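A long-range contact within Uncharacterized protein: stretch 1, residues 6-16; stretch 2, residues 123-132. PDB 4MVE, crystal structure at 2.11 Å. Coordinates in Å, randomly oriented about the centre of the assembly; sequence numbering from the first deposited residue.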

ATOM      1  N   ALA A   6       7.536  16.468   3.530  1.00 49.25           N
ATOM      2  CA  ALA A   6       7.426  15.026   3.369  1.00 45.00           C
ATOM      3  C   ALA A   6       6.398  14.654   2.309  1.00 43.62           C
ATOM      4  O   ALA A   6       6.680  13.800   1.494  1.00 39.56           O
ATOM      5  CB  ALA A   6       7.080  14.365   4.700  1.00 44.66           C
ATOM      6  N   GLU A   7       5.224  15.298   2.321  1.00 41.34           N
ATOM      7  CA  GLU A   7       4.158  15.050   1.350  1.00 40.09           C
ATOM      8  C   GLU A   7       4.624  15.393  -0.072  1.00 41.53           C
ATOM      9  O   GLU A   7       4.426  14.595  -0.978  1.00 40.10           O
ATOM     10  CB  GLU A   7       2.903  15.886   1.704  1.00 42.80           C
ATOM     11  CG  GLU A   7       2.224  15.441   2.996  1.00 48.29           C
ATOM     12  CD  GLU A   7       2.759  16.051   4.283  1.00 66.37           C
ATOM     13  OE1 GLU A   7       3.779  16.779   4.236  1.00 53.07           O
ATOM     14  OE2 GLU A   7       2.159  15.780   5.347  1.00 58.93           O
ATOM     15  N   GLN A   8       5.272  16.546  -0.245  1.00 39.10           N
ATOM     16  CA  GLN A   8       5.737  17.027  -1.539  1.00 40.73           C
ATOM     17  C   GLN A   8       6.865  16.171  -2.070  1.00 44.78           C
ATOM     18  O   GLN A   8       6.828  15.811  -3.247  1.00 42.99           O
ATOM     19  CB  GLN A   8       6.144  18.500  -1.477  1.00 45.55           C
ATOM     20  CG  GLN A   8       4.917  19.426  -1.481  1.00 62.61           C
ATOM     21  CD  GLN A   8       5.200  20.913  -1.340  1.00 95.90           C
ATOM     22  OE1 GLN A   8       4.278  21.742  -1.391  1.00 92.03           O
ATOM     23  NE2 GLN A   8       6.462  21.300  -1.150  1.00 93.24           N
ATOM     24  N   ARG A   9       7.837  15.805  -1.201  1.00 42.66           N
ATOM     25  CA  ARG A   9       8.936  14.920  -1.574  1.00 42.54           C
ATOM     26  C   ARG A   9       8.410  13.531  -1.969  1.00 43.96           C
ATOM     27  O   ARG A   9       8.884  12.952  -2.950  1.00 44.92           O
ATOM     28  CB  ARG A   9       9.927  14.777  -0.422  1.00 42.96           C
ATOM     29  CG  ARG A   9      10.949  15.876  -0.344  1.00 52.81           C
ATOM     30  CD  ARG A   9      12.259  15.275   0.125  1.00 67.90           C
ATOM     31  NE  ARG A   9      12.515  15.542   1.543  1.00 75.83           N
ATOM     32  CZ  ARG A   9      13.390  14.876   2.297  1.00 78.42           C
ATOM     33  NH1 ARG A   9      14.082  13.859   1.787  1.00 52.85           N
ATOM     34  NH2 ARG A   9      13.567  15.211   3.570  1.00 54.91           N
ATOM     35  N   LEU A  10       7.435  12.994  -1.213  1.00 37.31           N
ATOM     36  CA  LEU A  10       6.931  11.654  -1.520  1.00 35.06           C
ATOM     37  C   LEU A  10       6.055  11.650  -2.763  1.00 36.21           C
ATOM     38  O   LEU A  10       6.138  10.714  -3.538  1.00 35.87           O
ATOM     39  CB  LEU A  10       6.180  11.029  -0.342  1.00 34.02           C
ATOM     40  CG  LEU A  10       7.054  10.480   0.807  1.00 39.54           C
ATOM     41  CD1 LEU A  10       6.184  10.142   2.003  1.00 39.66           C
ATOM     42  CD2 LEU A  10       7.837   9.202   0.391  1.00 36.58           C
ATOM     43  N   ALA A  11       5.268  12.708  -2.988  1.00 33.05           N
ATOM     44  CA  ALA A  11       4.388  12.799  -4.150  1.00 31.13           C
ATOM     45  C   ALA A  11       5.210  12.733  -5.452  1.00 33.94           C
ATOM     46  O   ALA A  11       4.810  12.043  -6.395  1.00 32.08           O
ATOM     47  CB  ALA A  11       3.558  14.088  -4.081  1.00 32.28           C
ATOM     48  N   LYS A  12       6.364  13.407  -5.483  1.00 33.74           N
ATOM     49  CA  LYS A  12       7.254  13.452  -6.656  1.00 36.27           C
ATOM     50  C   LYS A  12       7.816  12.063  -6.978  1.00 41.39           C
ATOM     51  O   LYS A  12       7.860  11.678  -8.152  1.00 41.72           O
ATOM     52  CB  LYS A  12       8.404  14.463  -6.443  1.00 40.18           C
ATOM     53  CG  LYS A  12       7.987  15.905  -6.731  1.00 54.62           C
ATOM     54  CD  LYS A  12       8.999  16.945  -6.256  1.00 64.56           C
ATOM     55  CE  LYS A  12      10.017  17.331  -7.298  1.00 83.59           C
ATOM     56  NZ  LYS A  12      10.702  18.611  -6.951  1.00 99.33           N
ATOM     57  N   ILE A  13       8.239  11.315  -5.932  1.00 37.63           N
ATOM     58  CA  ILE A  13       8.770   9.948  -6.078  1.00 35.35           C
ATOM     59  C   ILE A  13       7.642   9.008  -6.579  1.00 35.57           C
ATOM     60  O   ILE A  13       7.834   8.291  -7.557  1.00 35.44           O
ATOM     61  CB  ILE A  13       9.388   9.466  -4.743  1.00 37.75           C
ATOM     62  CG1 ILE A  13      10.655  10.312  -4.368  1.00 39.54           C
ATOM     63  CG2 ILE A  13       9.706   7.948  -4.798  1.00 37.24           C
ATOM     64  CD1 ILE A  13      11.001  10.319  -2.738  1.00 42.40           C
ATOM     65  N   ILE A  14       6.479   9.045  -5.931  1.00 29.99           N
ATOM     66  CA  ILE A  14       5.312   8.222  -6.290  1.00 29.93           C
ATOM     67  C   ILE A  14       4.861   8.509  -7.738  1.00 39.18           C
ATOM     68  O   ILE A  14       4.584   7.565  -8.457  1.00 40.64           O
ATOM     69  CB  ILE A  14       4.131   8.464  -5.277  1.00 31.15           C
ATOM     70  CG1 ILE A  14       4.502   8.010  -3.846  1.00 29.41           C
ATOM     71  CG2 ILE A  14       2.773   7.845  -5.766  1.00 28.79           C
ATOM     72  CD1 ILE A  14       3.414   8.426  -2.771  1.00 25.86           C
ATOM     73  N   ALA A  15       4.770   9.802  -8.155  1.00 36.54           N
ATOM     74  CA  ALA A  15       4.311  10.141  -9.505  1.00 36.16           C
ATOM     75  C   ALA A  15       5.312   9.705 -10.583  1.00 38.83           C
ATOM     76  O   ALA A  15       4.888   9.382 -11.689  1.00 38.78           O
ATOM     77  CB  ALA A  15       4.007  11.637  -9.635  1.00 37.96           C
ATOM     78  N   SER A  16       6.605   9.673 -10.271  1.00 34.75           N
ATOM     79  CA  SER A  16       7.595   9.273 -11.266  1.00 35.41           C
ATOM     80  C   SER A  16       7.904   7.725 -11.233  1.00 37.85           C
ATOM     81  O   SER A  16       8.617   7.245 -12.094  1.00 36.28           O
ATOM     82  CB  SER A  16       8.880  10.073 -11.075  1.00 39.57           C
ATOM     83  OG  SER A  16       9.542   9.634  -9.899  1.00 49.06           O
TER
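Stretch 2 123-132: RRVNDDMVVG

Stretch 2, a tight hairpin, packs on one face of the helix in stretch 1, its second strand almost at right angles to the helix, in an apolar contact with no direct hydrogen bond between the two and with water bridges at the Glu7 end. The hairpin comes in as a strand at Arg123 and Arg124, turns a corner at Val125, passes through a type I turn from Asn126 to Met129 and leaves as strand 129-132. Its arms are tied by backbone hydrogen bonds, among them Val125 N to Met129 O (2.8 Å) and Val131 N to Arg123 O (3.0 Å). The returning strand crosses the helix axis at 89°, with a closest approach of 9.6 Å, so side chains fill the space between the backbones. The backbones come nearer at the corner, where Glu7 CA and Val125 CA are 4.8 Å apart and Glu7 CG lies 3.3 Å from Val125 O. Val125 packs against Ala11, Ile14 and Leu10: its CG1 is 3.8 Å from Ala11 CB, and its CG2 is 3.7 Å from Ile14 CD1 and 4.2 Å from Leu10 CB. Along the strand, Met129 and Val131 point toward the helix while Val130 between them points away, the alternation expected of an extended chain. Met129, a selenomethionine with an extended m, t, t side chain, runs past Ala11 and Ile14, its SE 4.0 Å from Ala11 CB and 3.9 Å from Ile14 CG2, and ends with CE 4.1 Å from Ala15 CB. Val131 CG2 touches Leu10 CD1 (3.9 Å) and Ile14 CD1 (4.0 Å). Near Glu7 the contact turns polar: one water donates to Glu7 OE2 (2.9 Å) and Arg124 O (2.5 Å), and a second donates to Glu7 OE2 (3.2 Å) while weakly accepting from Arg124 NH1 (3.1 Å).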

ATOM      1  N   ARG A 123      -0.747   6.070   5.351  1.00 29.49           N
ATOM      2  CA  ARG A 123      -0.631   7.476   5.743  1.00 30.52           C
ATOM      3  C   ARG A 123      -0.884   8.321   4.510  1.00 32.82           C
ATOM      4  O   ARG A 123      -0.528   7.916   3.421  1.00 31.54           O
ATOM      5  CB  ARG A 123       0.746   7.798   6.362  1.00 33.86           C
ATOM      6  CG  ARG A 123       1.118   7.012   7.600  1.00 33.88           C
ATOM      7  CD  ARG A 123       0.628   7.548   8.931  1.00 50.69           C
ATOM      8  NE  ARG A 123       1.045   6.625   9.997  1.00 59.66           N
ATOM      9  CZ  ARG A 123       2.177   6.734  10.689  1.00 70.97           C
ATOM     10  NH1 ARG A 123       2.992   7.764  10.488  1.00 47.20           N
ATOM     11  NH2 ARG A 123       2.492   5.824  11.602  1.00 64.59           N
ATOM     12  N   ARG A 124      -1.430   9.508   4.683  1.00 30.15           N
ATOM     13  CA  ARG A 124      -1.781  10.411   3.603  1.00 30.72           C
ATOM     14  C   ARG A 124      -0.562  11.112   3.003  1.00 34.22           C
ATOM     15  O   ARG A 124       0.229  11.698   3.739  1.00 35.34           O
ATOM     16  CB  ARG A 124      -2.774  11.492   4.138  1.00 33.10           C
ATOM     17  CG  ARG A 124      -3.320  12.453   3.066  1.00 43.79           C
ATOM     18  CD  ARG A 124      -4.243  13.506   3.669  1.00 48.99           C
ATOM     19  NE  ARG A 124      -4.821  14.393   2.650  1.00 49.90           N
ATOM     20  CZ  ARG A 124      -4.265  15.529   2.242  1.00 65.43           C
ATOM     21  NH1 ARG A 124      -3.113  15.937   2.760  1.00 55.44           N
ATOM     22  NH2 ARG A 124      -4.849  16.258   1.304  1.00 62.11           N
ATOM     23  N   VAL A 125      -0.470  11.124   1.676  1.00 29.38           N
ATOM     24  CA  VAL A 125       0.486  11.944   0.909  1.00 30.85           C
ATOM     25  C   VAL A 125      -0.326  13.195   0.450  1.00 38.06           C
ATOM     26  O   VAL A 125       0.062  14.323   0.749  1.00 39.81           O
ATOM     27  CB  VAL A 125       1.202  11.211  -0.254  1.00 32.85           C
ATOM     28  CG1 VAL A 125       1.979  12.197  -1.150  1.00 32.73           C
ATOM     29  CG2 VAL A 125       2.123  10.133   0.284  1.00 31.17           C
ATOM     30  N   ASN A 126      -1.505  12.967  -0.197  1.00 33.75           N
ATOM     31  CA  ASN A 126      -2.498  13.986  -0.576  1.00 36.14           C
ATOM     32  C   ASN A 126      -3.804  13.219  -0.729  1.00 40.63           C
ATOM     33  O   ASN A 126      -3.792  12.024  -0.478  1.00 39.92           O
ATOM     34  CB  ASN A 126      -2.090  14.781  -1.852  1.00 34.42           C
ATOM     35  CG  ASN A 126      -1.805  13.885  -3.036  1.00 49.84           C
ATOM     36  OD1 ASN A 126      -2.625  13.037  -3.409  1.00 39.23           O
ATOM     37  ND2 ASN A 126      -0.617  14.022  -3.622  1.00 40.92           N
ATOM     38  N   ASP A 127      -4.904  13.850  -1.177  1.00 38.39           N
ATOM     39  CA  ASP A 127      -6.212  13.177  -1.317  1.00 38.58           C
ATOM     40  C   ASP A 127      -6.197  11.925  -2.223  1.00 40.60           C
ATOM     41  O   ASP A 127      -7.052  11.048  -2.062  1.00 37.74           O
ATOM     42  CB  ASP A 127      -7.246  14.172  -1.863  1.00 43.63           C
ATOM     43  CG  ASP A 127      -7.592  15.268  -0.872  1.00 58.38           C
ATOM     44  OD1 ASP A 127      -7.357  15.068   0.345  1.00 60.74           O
ATOM     45  OD2 ASP A 127      -8.081  16.328  -1.311  1.00 65.95           O
ATOM     46  N   ASP A 128      -5.237  11.856  -3.174  1.00 36.69           N
ATOM     47  CA  ASP A 128      -5.182  10.765  -4.134  1.00 36.30           C
ATOM     48  C   ASP A 128      -3.933   9.897  -4.027  1.00 38.46           C
ATOM     49  O   ASP A 128      -3.700   9.080  -4.921  1.00 39.23           O
ATOM     50  CB  ASP A 128      -5.273  11.357  -5.545  1.00 40.31           C
ATOM     51  CG  ASP A 128      -6.569  12.092  -5.790  1.00 54.42           C
ATOM     52  OD1 ASP A 128      -7.597  11.717  -5.164  1.00 54.47           O
ATOM     53  OD2 ASP A 128      -6.555  13.065  -6.578  1.00 64.05           O
HETATM   54  N   MSE A 129      -3.136  10.061  -2.949  1.00 32.65           N
HETATM   55  CA  MSE A 129      -1.900   9.297  -2.726  1.00 29.42           C
HETATM   56  C   MSE A 129      -1.705   8.987  -1.262  1.00 32.39           C
HETATM   57  O   MSE A 129      -1.895   9.858  -0.417  1.00 33.12           O
HETATM   58  CB  MSE A 129      -0.652  10.041  -3.232  1.00 30.27           C
HETATM   59  CG  MSE A 129      -0.604  10.240  -4.719  1.00 35.58           C
HETATM   60 SE   MSE A 129       1.016  11.217  -5.153  0.88 39.97          SE
HETATM   61  CE  MSE A 129       0.808  11.203  -7.058  1.00 38.28           C
ATOM     62  N   VAL A 130      -1.349   7.749  -0.977  1.00 28.38           N
ATOM     63  CA  VAL A 130      -1.007   7.239   0.367  1.00 27.98           C
ATOM     64  C   VAL A 130       0.264   6.435   0.267  1.00 31.46           C
ATOM     65  O   VAL A 130       0.535   5.874  -0.790  1.00 29.54           O
ATOM     66  CB  VAL A 130      -2.112   6.368   1.049  1.00 31.33           C
ATOM     67  CG1 VAL A 130      -3.435   7.111   1.198  1.00 31.71           C
ATOM     68  CG2 VAL A 130      -2.291   5.011   0.361  1.00 30.69           C
ATOM     69  N   VAL A 131       1.025   6.329   1.377  1.00 29.62           N
ATOM     70  CA  VAL A 131       2.172   5.431   1.436  1.00 28.08           C
ATOM     71  C   VAL A 131       1.670   4.272   2.295  1.00 30.75           C
ATOM     72  O   VAL A 131       0.999   4.527   3.280  1.00 28.87           O
ATOM     73  CB  VAL A 131       3.478   6.093   1.979  1.00 31.88           C
ATOM     74  CG1 VAL A 131       4.516   5.038   2.365  1.00 30.20           C
ATOM     75  CG2 VAL A 131       4.087   7.038   0.939  1.00 32.06           C
ATOM     76  N   GLY A 132       1.967   3.030   1.924  1.00 26.90           N
ATOM     77  CA  GLY A 132       1.551   1.887   2.730  1.00 25.27           C
ATOM     78  C   GLY A 132       2.784   1.308   3.375  1.00 31.71           C
ATOM     79  O   GLY A 132       3.804   1.158   2.699  1.00 31.16           O
TER
HETATM   80  O   HOH W   1       0.104  13.713   5.291  1.00 46.38           O
HETATM   81  O   HOH W   2      -0.989  16.122   4.968  1.00 68.33           O